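Local coordinates for protein porin (PDB 3PRN) that forms trimeric outer-membrane channels through which small hydrophilic solutes up to about 0.6 kDa diffuse passively, at residues Y213-G216 with D222-T225; V241-I244 with D250-Y253. The protein carries 1 engineered substitution. All coordinates share one frame; numbering follows the deposited sequence. Where two conformers were deposited one is given.

Contact 1 of 2, residues Y213-G216 with D222-T225; sequences YDNG and DQVT
Y213 and Q223 face each other where two neighbouring antiparallel strands of the porin barrel, 206-214 and 223-232, run out into their hairpin loop. They form a hydrogen-bonded pair. Y213 N donates to Q223 O over 2.9 Å, and Q223 N returns the bond to Y213 O at the same length. D222 CA adds a CA-H...O contact to Y213 O. The two side chains leave the same face of the sheet and run side by side. The ring and the amide are turned 55° apart, and Y213 CD2 lies 4.0 Å from Q223 OE1. The extended Q223 chain has its CG anti to the backbone N (chi1 169°), which carries the amide to N215. There N215 ND2 donates to Q223 OE1 over 3.1 Å, tilted 19° from the carbonyl plane; ND2 also bonds G221 O.

A second shell fixes these groups. Q223 OE1 also accepts from Q111 N, while NE2 reaches D109 O and S242 OG. Y213 OH bonds T95. With an alanine at Q223, N215 ND2 and Q111 N would probably lose a shared acceptor, and the flank of the Y213 ring would be left less covered.

On the loop side D214 and D222 bring like charges together, OD1 to OD1 at 4.0 Å. A water probably eases this, since it donates to D222 OD1 and to D214 OD1. D214 also closes an Asx turn: its OD1 accepts from G216 N over 2.8 Å, nearly along the C-O axis.

Contact 2 of 2, residues V241-I244 with D250-Y253; sequences VSDI and DTAY
The carboxylate of D243 is met by T251 through one oxygen. T251 OG1 donates over 2.8 Å to D243 OD1, which accepts on its syn lone pair, the side of OD2. A water approaches the same oxygen from the side of CB, at a long 3.3 Å. It also accepts from I244 N and is near enough to donate to D250 O. This water cannot donate to every acceptor near it, so its bonds to D243 OD1 and D250 O are not all certain. T251 CG2 lies obliquely to the carboxylate plane, beyond the oxygens, 4.1 Å from D243 OD2. The other flat group, the ring of Y253, leads away from strand 235-244.

T251 can serve two partners because its branches part. OG1 lies beside the backbone N (chi1 -68°) and goes to D243, while CG2, anti to that N, turns to V241 and S242 O. The approach of CG2 to V241 CG1 is unusually short, but V241 has two conformers, so its tightness is doubtful.

The backbones pair as well. S242 and A252 form a hydrogen-bonded pair: S242 N gives to A252 O at 2.7 Å, and A252 N to S242 O at 2.8 Å. A252 O also receives a CA-H...O contact from V241. V241 and Y253 follow as a non-hydrogen-bonded pair, 4.3 Å between CA atoms.

The two faces differ. V241 and Y253 are exposed on the outer face of the barrel. S242 and A252 are buried on the inner face, where S242 OG lies near T225 of strand 223-232 and A252 touches F107 and F275. Side chains alternate between outside and inside in this way in porin barrels, and the contact is the loop end of the antiparallel hairpin 235-244/252-262.

Overall arrangement
The contacts sit at the loop ends of two successive hairpins in one 16-stranded barrel, with centres about 11 Å apart. Strands 223-232 and 235-244, one from each, are neighbours, so the contacts adjoin directly. V224 N probably bonds D243 O at 3.0 Å, and T225 OG1 probably bonds S242 OG at 2.9 Å. Q223 CG packs on I244 CG2. Contact 1 meets T95 and G108 to Q111, in the long segment between strands 78-83 and 131-138, which in porins folds inward and narrows the pore. Contact 2 reaches the same segment at F107. Its other face is exposed; a bound detergent molecule lies about 11 Å from the Y253 side chain, too far to touch it.

Contact 1 of 2, residues Y213-G216 with D222-T225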
loop_
_atom_site.group_PDB
_atom_site.type_symbol
_atom_site.label_atom_id
_atom_site.label_comp_id
_atom_site.label_asym_id
_atom_site.label_seq_id
_atom_site.Cartn_x
_atom_site.Cartn_y
_atom_site.Cartn_z
ATOM N N TYR A 213 -36.029 -13.702 3.481
ATOM C CA TYR A 213 -35.032 -14.358 2.655
ATOM C C TYR A 213 -35.296 -15.864 2.502
ATOM O O TYR A 213 -35.716 -16.536 3.475
ATOM C CB TYR A 213 -33.635 -14.326 3.375
ATOM C CG TYR A 213 -33.183 -12.883 3.570
ATOM C CD1 TYR A 213 -32.527 -12.213 2.521
ATOM C CD2 TYR A 213 -33.415 -12.239 4.732
ATOM C CE1 TYR A 213 -32.150 -10.880 2.696
ATOM C CE2 TYR A 213 -33.031 -10.920 4.918
ATOM C CZ TYR A 213 -32.410 -10.237 3.878
ATOM O OH TYR A 213 -32.045 -8.948 4.109
ATOM N N ASP A 214 -34.830 -16.370 1.400
ATOM C CA ASP A 214 -34.630 -17.781 1.162
ATOM C C ASP A 214 -33.086 -17.921 1.165
ATOM O O ASP A 214 -32.452 -17.326 0.288
ATOM C CB ASP A 214 -35.168 -18.206 -0.176
ATOM C CG ASP A 214 -34.895 -19.674 -0.462
ATOM O OD1 ASP A 214 -33.873 -20.275 -0.055
ATOM O OD2 ASP A 214 -35.780 -20.256 -1.151
ATOM N N ASN A 215 -32.540 -18.592 2.148
ATOM C CA ASN A 215 -31.151 -18.733 2.422
ATOM C C ASN A 215 -30.505 -19.905 1.733
ATOM O O ASN A 215 -29.395 -20.281 2.055
ATOM C CB ASN A 215 -30.812 -18.691 3.918
ATOM C CG ASN A 215 -31.075 -17.314 4.489
ATOM O OD1 ASN A 215 -30.537 -16.289 4.003
ATOM N ND2 ASN A 215 -31.815 -17.188 5.590
ATOM N N GLY A 216 -31.172 -20.436 0.699
ATOM C CA GLY A 216 -30.586 -21.512 -0.090
ATOM C C GLY A 216 -30.147 -22.728 0.710
ATOM O O GLY A 216 -30.981 -23.280 1.437
ATOM N N ASP A 222 -35.424 -20.429 5.672
ATOM C CA ASP A 222 -36.020 -19.147 5.413
ATOM C C ASP A 222 -35.960 -18.244 6.637
ATOM O O ASP A 222 -35.823 -18.692 7.785
ATOM C CB ASP A 222 -37.447 -19.278 4.893
ATOM C CG ASP A 222 -37.483 -20.020 3.553
ATOM O OD1 ASP A 222 -36.462 -20.518 3.009
ATOM O OD2 ASP A 222 -38.610 -20.110 3.000
ATOM N N GLN A 223 -36.051 -16.943 6.361
ATOM C CA GLN A 223 -35.836 -15.986 7.443
ATOM C C GLN A 223 -36.663 -14.752 7.246
ATOM O O GLN A 223 -36.866 -14.225 6.156
ATOM C CB GLN A 223 -34.300 -15.644 7.358
ATOM C CG GLN A 223 -33.882 -14.462 8.230
ATOM C CD GLN A 223 -32.384 -14.204 8.197
ATOM O OE1 GLN A 223 -31.644 -14.673 7.337
ATOM N NE2 GLN A 223 -31.894 -13.415 9.170
ATOM N N VAL A 224 -37.079 -14.165 8.359
ATOM C CA VAL A 224 -37.828 -12.913 8.258
ATOM C C VAL A 224 -37.238 -11.965 9.286
ATOM O O VAL A 224 -36.916 -12.373 10.405
ATOM C CB VAL A 224 -39.290 -13.255 8.658
ATOM C CG1 VAL A 224 -40.073 -12.003 8.991
ATOM C CG2 VAL A 224 -39.930 -14.033 7.510
ATOM N N THR A 225 -37.064 -10.715 8.878
ATOM C CA THR A 225 -36.508 -9.701 9.776
ATOM C C THR A 225 -37.457 -8.493 9.706
ATOM O O THR A 225 -37.779 -8.047 8.603
ATOM C CB THR A 225 -35.097 -9.244 9.262
ATOM O OG1 THR A 225 -34.265 -10.405 9.361
ATOM C CG2 THR A 225 -34.546 -8.120 10.100
HETATM O O HOH W 1 -34.013 -21.253 2.759
#

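Contact 2 of 2, residues V241-I244 with D250-Y253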
loop_
_atom_site.group_PDB
_atom_site.type_symbol
_atom_site.label_atom_id
_atom_site.label_comp_id
_atom_site.label_asym_id
_atom_site.label_seq_id
_atom_site.Cartn_x
_atom_site.Cartn_y
_atom_site.Cartn_z
ATOM N N VAL A 241 -36.134 -7.609 15.046
ATOM C CA VAL A 241 -36.394 -8.922 15.569
ATOM C C VAL A 241 -36.207 -9.810 14.324
ATOM O O VAL A 241 -36.586 -9.316 13.248
ATOM C CB VAL A 241 -37.843 -9.098 16.074
ATOM C CG1 VAL A 241 -38.031 -10.460 16.710
ATOM C CG2 VAL A 241 -38.200 -7.973 17.037
ATOM N N SER A 242 -35.652 -10.990 14.482
ATOM C CA SER A 242 -35.490 -11.851 13.290
ATOM C C SER A 242 -35.715 -13.307 13.733
ATOM O O SER A 242 -35.307 -13.663 14.843
ATOM C CB SER A 242 -34.096 -11.677 12.651
ATOM O OG SER A 242 -33.901 -12.354 11.419
ATOM N N ASP A 243 -36.305 -14.087 12.887
ATOM C CA ASP A 243 -36.584 -15.481 12.997
ATOM C C ASP A 243 -36.079 -16.284 11.790
ATOM O O ASP A 243 -36.264 -15.906 10.616
ATOM C CB ASP A 243 -38.099 -15.820 13.078
ATOM C CG ASP A 243 -38.607 -15.391 14.446
ATOM O OD1 ASP A 243 -38.170 -15.993 15.502
ATOM O OD2 ASP A 243 -39.429 -14.412 14.545
ATOM N N ILE A 244 -35.482 -17.429 12.087
ATOM C CA ILE A 244 -35.069 -18.346 11.039
ATOM C C ILE A 244 -35.855 -19.649 11.230
ATOM O O ILE A 244 -36.382 -19.881 12.335
ATOM C CB ILE A 244 -33.553 -18.588 11.035
ATOM C CG1 ILE A 244 -33.018 -19.106 12.372
ATOM C CG2 ILE A 244 -32.842 -17.234 10.709
ATOM C CD1 ILE A 244 -31.554 -19.492 12.373
ATOM N N ASP A 250 -33.537 -19.640 18.649
ATOM C CA ASP A 250 -34.138 -18.550 19.392
ATOM C C ASP A 250 -34.495 -17.418 18.418
ATOM O O ASP A 250 -33.968 -17.310 17.322
ATOM C CB ASP A 250 -33.104 -17.946 20.359
ATOM C CG ASP A 250 -32.692 -19.003 21.395
ATOM O OD1 ASP A 250 -33.617 -19.635 21.960
ATOM O OD2 ASP A 250 -31.495 -19.208 21.639
ATOM N N THR A 251 -35.363 -16.521 18.854
ATOM C CA THR A 251 -35.625 -15.298 18.094
ATOM C C THR A 251 -34.456 -14.351 18.347
ATOM O O THR A 251 -34.031 -14.185 19.513
ATOM C CB THR A 251 -36.934 -14.637 18.610
ATOM O OG1 THR A 251 -37.987 -15.547 18.233
ATOM C CG2 THR A 251 -37.238 -13.330 17.884
ATOM N N ALA A 252 -33.912 -13.797 17.263
ATOM C CA ALA A 252 -32.806 -12.853 17.463
ATOM C C ALA A 252 -33.435 -11.454 17.539
ATOM O O ALA A 252 -34.471 -11.188 16.919
ATOM C CB ALA A 252 -31.888 -12.888 16.239
ATOM N N TYR A 253 -32.796 -10.599 18.282
ATOM C CA TYR A 253 -33.246 -9.237 18.420
ATOM C C TYR A 253 -32.078 -8.310 18.758
ATOM O O TYR A 253 -31.002 -8.657 19.187
ATOM C CB TYR A 253 -34.407 -9.057 19.428
ATOM C CG TYR A 253 -34.020 -9.517 20.799
ATOM C CD1 TYR A 253 -34.197 -10.859 21.162
ATOM C CD2 TYR A 253 -33.472 -8.635 21.707
ATOM C CE1 TYR A 253 -33.819 -11.291 22.431
ATOM C CE2 TYR A 253 -33.087 -9.057 22.987
ATOM C CZ TYR A 253 -33.265 -10.386 23.328
ATOM O OH TYR A 253 -32.890 -10.811 24.600
HETATM O O HOH W 2 -35.610 -17.991 15.083
#